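Local coordinates for HTH hxlR-type domain-containing protein (Enterococcus faecalis, PDB 1Z7U), which probably binds DNA as a dimeric winged-helix transcriptional regulator of the HxlR type, although its own target has not been established, at residues 22-30 and 44-53. Residues are numbered along the deposited sequence; the frame is centred on the assembly and turned at random.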
loop_
_atom_site.group_PDB
_atom_site.type_symbol
_atom_site.label_atom_id
_atom_site.label_comp_id
_atom_site.label_asym_id
_atom_site.label_seq_id
_atom_site.Cartn_x
_atom_site.Cartn_y
_atom_site.Cartn_z
ATOM N N LYS A 22 -9.940 -10.812 6.228
ATOM C CA LYS A 22 -11.265 -10.790 5.615
ATOM C C LYS A 22 -12.147 -9.733 6.266
ATOM O O LYS A 22 -12.142 -9.590 7.492
ATOM C CB LYS A 22 -11.923 -12.161 5.717
ATOM C CG LYS A 22 -13.018 -12.390 4.664
ATOM C CD LYS A 22 -13.912 -13.570 5.051
ATOM C CE LYS A 22 -14.273 -14.426 3.850
ATOM N NZ LYS A 22 -13.207 -15.475 3.664
ATOM N N TRP A 23 -12.875 -8.984 5.436
ATOM C CA TRP A 23 -13.846 -7.967 5.881
ATOM C C TRP A 23 -13.244 -6.634 6.298
ATOM O O TRP A 23 -13.950 -5.627 6.315
ATOM C CB TRP A 23 -14.768 -8.487 7.000
ATOM C CG TRP A 23 -15.668 -9.612 6.567
ATOM C CD1 TRP A 23 -15.553 -10.931 6.915
ATOM C CD2 TRP A 23 -16.807 -9.523 5.702
ATOM N NE1 TRP A 23 -16.550 -11.672 6.312
ATOM C CE2 TRP A 23 -17.331 -10.833 5.560
ATOM C CE3 TRP A 23 -17.434 -8.466 5.020
ATOM C CZ2 TRP A 23 -18.466 -11.115 4.777
ATOM C CZ3 TRP A 23 -18.566 -8.746 4.235
ATOM C CH2 TRP A 23 -19.070 -10.064 4.130
ATOM N N LYS A 24 -11.949 -6.610 6.607
ATOM C CA LYS A 24 -11.353 -5.445 7.272
ATOM C C LYS A 24 -11.378 -4.210 6.404
ATOM O O LYS A 24 -11.684 -3.119 6.885
ATOM C CB LYS A 24 -9.944 -5.745 7.788
ATOM C CG LYS A 24 -9.940 -6.691 8.972
ATOM C CD LYS A 24 -8.596 -6.701 9.627
ATOM C CE LYS A 24 -8.576 -7.638 10.821
ATOM N NZ LYS A 24 -7.231 -7.570 11.446
ATOM N N LEU A 25 -11.073 -4.381 5.121
ATOM C CA LEU A 25 -11.142 -3.272 4.171
ATOM C C LEU A 25 -12.572 -2.742 4.045
ATOM O O LEU A 25 -12.784 -1.535 4.058
ATOM C CB LEU A 25 -10.563 -3.672 2.803
ATOM C CG LEU A 25 -10.403 -2.523 1.789
ATOM C CD1 LEU A 25 -9.266 -1.612 2.194
ATOM C CD2 LEU A 25 -10.190 -3.051 0.377
ATOM N N SER A 26 -13.552 -3.640 3.954
ATOM C CA SER A 26 -14.970 -3.233 3.945
ATOM C C SER A 26 -15.376 -2.499 5.222
ATOM O O SER A 26 -16.075 -1.494 5.161
ATOM C CB SER A 26 -15.888 -4.433 3.736
ATOM O OG SER A 26 -15.717 -4.958 2.437
ATOM N N LEU A 27 -14.944 -3.019 6.365
ATOM C CA LEU A 27 -15.172 -2.384 7.665
ATOM C C LEU A 27 -14.654 -0.960 7.710
ATOM O O LEU A 27 -15.357 -0.052 8.156
ATOM C CB LEU A 27 -14.504 -3.197 8.769
ATOM C CG LEU A 27 -15.355 -3.942 9.799
ATOM C CD1 LEU A 27 -16.800 -4.076 9.400
ATOM C CD2 LEU A 27 -14.761 -5.306 10.099
HETATM N N MSE A 28 -13.415 -0.783 7.254
HETATM C CA MSE A 28 -12.779 0.517 7.165
HETATM C C MSE A 28 -13.543 1.487 6.248
HETATM O O MSE A 28 -13.684 2.672 6.588
HETATM C CB MSE A 28 -11.322 0.350 6.718
HETATM C CG MSE A 28 -10.607 1.645 6.404
HETATM SE SE MSE A 28 -8.670 1.420 6.151
HETATM C CE MSE A 28 -8.133 1.375 8.089
ATOM N N ASP A 29 -14.018 0.985 5.100
ATOM C CA ASP A 29 -14.860 1.764 4.181
ATOM C C ASP A 29 -16.125 2.268 4.881
ATOM O O ASP A 29 -16.504 3.426 4.724
ATOM C CB ASP A 29 -15.265 0.940 2.955
ATOM C CG ASP A 29 -14.222 0.961 1.837
ATOM O OD1 ASP A 29 -13.320 1.815 1.838
ATOM O OD2 ASP A 29 -14.313 0.100 0.933
ATOM N N GLU A 30 -16.760 1.397 5.664
ATOM C CA GLU A 30 -17.975 1.762 6.411
ATOM C C GLU A 30 -17.694 2.796 7.483
ATOM O O GLU A 30 -18.454 3.734 7.650
ATOM C CB GLU A 30 -18.632 0.535 7.049
ATOM C CG GLU A 30 -19.273 -0.422 6.057
ATOM C CD GLU A 30 -20.355 0.241 5.213
ATOM O OE1 GLU A 30 -21.097 1.086 5.767
ATOM O OE2 GLU A 30 -20.455 -0.077 4.002
ATOM N N ALA A 44 -25.030 -3.430 6.628
ATOM C CA ALA A 44 -24.238 -2.969 5.488
ATOM C C ALA A 44 -23.348 -4.056 4.881
ATOM O O ALA A 44 -23.109 -4.067 3.680
ATOM C CB ALA A 44 -23.403 -1.767 5.882
ATOM N N LEU A 45 -22.865 -4.973 5.712
ATOM C CA LEU A 45 -21.935 -5.987 5.247
ATOM C C LEU A 45 -22.642 -7.320 5.110
ATOM O O LEU A 45 -22.819 -8.051 6.081
ATOM C CB LEU A 45 -20.716 -6.071 6.173
ATOM C CG LEU A 45 -19.942 -4.755 6.341
ATOM C CD1 LEU A 45 -18.847 -4.912 7.351
ATOM C CD2 LEU A 45 -19.372 -4.293 5.012
ATOM N N ASP A 46 -23.045 -7.620 3.883
ATOM C CA ASP A 46 -23.890 -8.772 3.594
ATOM C C ASP A 46 -23.174 -10.111 3.769
ATOM O O ASP A 46 -22.195 -10.410 3.075
ATOM C CB ASP A 46 -24.470 -8.664 2.179
ATOM C CG ASP A 46 -25.961 -8.964 2.141
ATOM O OD1 ASP A 46 -26.347 -10.071 1.684
ATOM O OD2 ASP A 46 -26.747 -8.091 2.586
ATOM N N GLY A 47 -23.678 -10.916 4.700
ATOM C CA GLY A 47 -23.168 -12.268 4.886
ATOM C C GLY A 47 -22.126 -12.410 5.974
ATOM O O GLY A 47 -21.606 -13.508 6.190
ATOM N N ILE A 48 -21.797 -11.303 6.639
ATOM C CA ILE A 48 -20.930 -11.337 7.812
ATOM C C ILE A 48 -21.762 -11.751 9.021
ATOM O O ILE A 48 -22.891 -11.285 9.206
ATOM C CB ILE A 48 -20.214 -9.971 8.084
ATOM C CG1 ILE A 48 -18.967 -10.184 8.959
ATOM C CG2 ILE A 48 -21.168 -8.957 8.707
ATOM C CD1 ILE A 48 -18.057 -8.967 9.085
ATOM N N THR A 49 -21.199 -12.639 9.827
ATOM C CA THR A 49 -21.839 -13.065 11.053
ATOM C C THR A 49 -21.335 -12.178 12.182
ATOM O O THR A 49 -20.289 -11.539 12.047
ATOM C CB THR A 49 -21.555 -14.554 11.347
ATOM O OG1 THR A 49 -20.148 -14.750 11.521
ATOM C CG2 THR A 49 -22.051 -15.449 10.198
ATOM N N GLN A 50 -22.084 -12.127 13.285
ATOM C CA GLN A 50 -21.714 -11.322 14.446
ATOM C C GLN A 50 -20.382 -11.757 15.050
ATOM O O GLN A 50 -19.619 -10.933 15.575
ATOM C CB GLN A 50 -22.809 -11.396 15.508
ATOM C CG GLN A 50 -22.537 -10.532 16.735
ATOM C CD GLN A 50 -22.453 -9.052 16.397
ATOM O OE1 GLN A 50 -21.380 -8.454 16.435
ATOM N NE2 GLN A 50 -23.583 -8.463 16.048
ATOM N N ARG A 51 -20.119 -13.060 14.985
ATOM C CA ARG A 51 -18.875 -13.629 15.495
ATOM C C ARG A 51 -17.684 -13.096 14.679
ATOM O O ARG A 51 -16.702 -12.614 15.245
ATOM C CB ARG A 51 -18.946 -15.153 15.447
ATOM C CG ARG A 51 -17.995 -15.856 16.406
ATOM C CD ARG A 51 -18.330 -17.348 16.500
ATOM N NE ARG A 51 -19.464 -17.614 17.391
ATOM C CZ ARG A 51 -20.163 -18.750 17.404
ATOM N NH1 ARG A 51 -19.867 -19.744 16.565
ATOM N NH2 ARG A 51 -21.173 -18.887 18.249
ATOM N N VAL A 52 -17.799 -13.164 13.354
ATOM C CA VAL A 52 -16.772 -12.609 12.460
ATOM C C VAL A 52 -16.607 -11.089 12.648
ATOM O O VAL A 52 -15.489 -10.608 12.811
ATOM C CB VAL A 52 -16.998 -13.030 10.980
ATOM C CG1 VAL A 52 -16.044 -12.306 10.043
ATOM C CG2 VAL A 52 -16.816 -14.537 10.840
ATOM N N LEU A 53 -17.718 -10.356 12.699
ATOM C CA LEU A 53 -17.693 -8.904 12.920
ATOM C C LEU A 53 -16.947 -8.462 14.179
ATOM O O LEU A 53 -16.014 -7.654 14.091
ATOM C CB LEU A 53 -19.106 -8.318 12.900
ATOM C CG LEU A 53 -19.293 -6.805 13.072
ATOM C CD1 LEU A 53 -18.556 -5.982 11.995
ATOM C CD2 LEU A 53 -20.767 -6.474 13.079
#
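The indole of Trp23 overlaps Ile48, whose CD1 methyl lies over one face of the ring in a CH-pi contact, 3.7 Å from the centroid of the five-membered ring. Only 17° separates that approach from the ring normal. Ile48 owes this reach to an extended side chain: CG1 stands anti to the backbone N (chi1 -159°), and chi2 carries CD1 onward across the ring as CB and CG1 run over its CE2 side. The turn and the first helical residues after it also border the indole. Near the ring plane, the carbonyl O of Asp46 meets the edge at CH2, 3.3 Å away. Val52 CG1 comes up obliquely beside CD1 of the indole at 3.5 Å, and Leu45 CB lies 3.9 Å from CZ3 at the six-membered end. A type II turn from Leu45 to Ile48 gives the backbone this curve, with Gly47 taking its positive phi. Further along, Leu45 CD2 packs on Ser26 CB at 3.7 Å and more loosely on Glu30 CG. Leu27 touches Leu53 through their CD1 methyls, 3.7 Å apart, while the bent chain of Glu30 brings its carboxylate alongside Ala44 CB. Across this interface the grip is mainly apolar packing, and polar links lie around it, such as that from Lys22 O to Arg56. The example illustrates how a helix-turn-helix is packed against the helix before it in a winged-helix domain: the linker between helices 38-44 and 50-63, the latter in the position of the recognition helix of such domains, closes over the first two turns of helix 24-33. Leu27 also packs on Arg56 and Met60 of helix 50-63, and Met28 faces helix 84-110, which follows the wing strands 66-71 and 77-82.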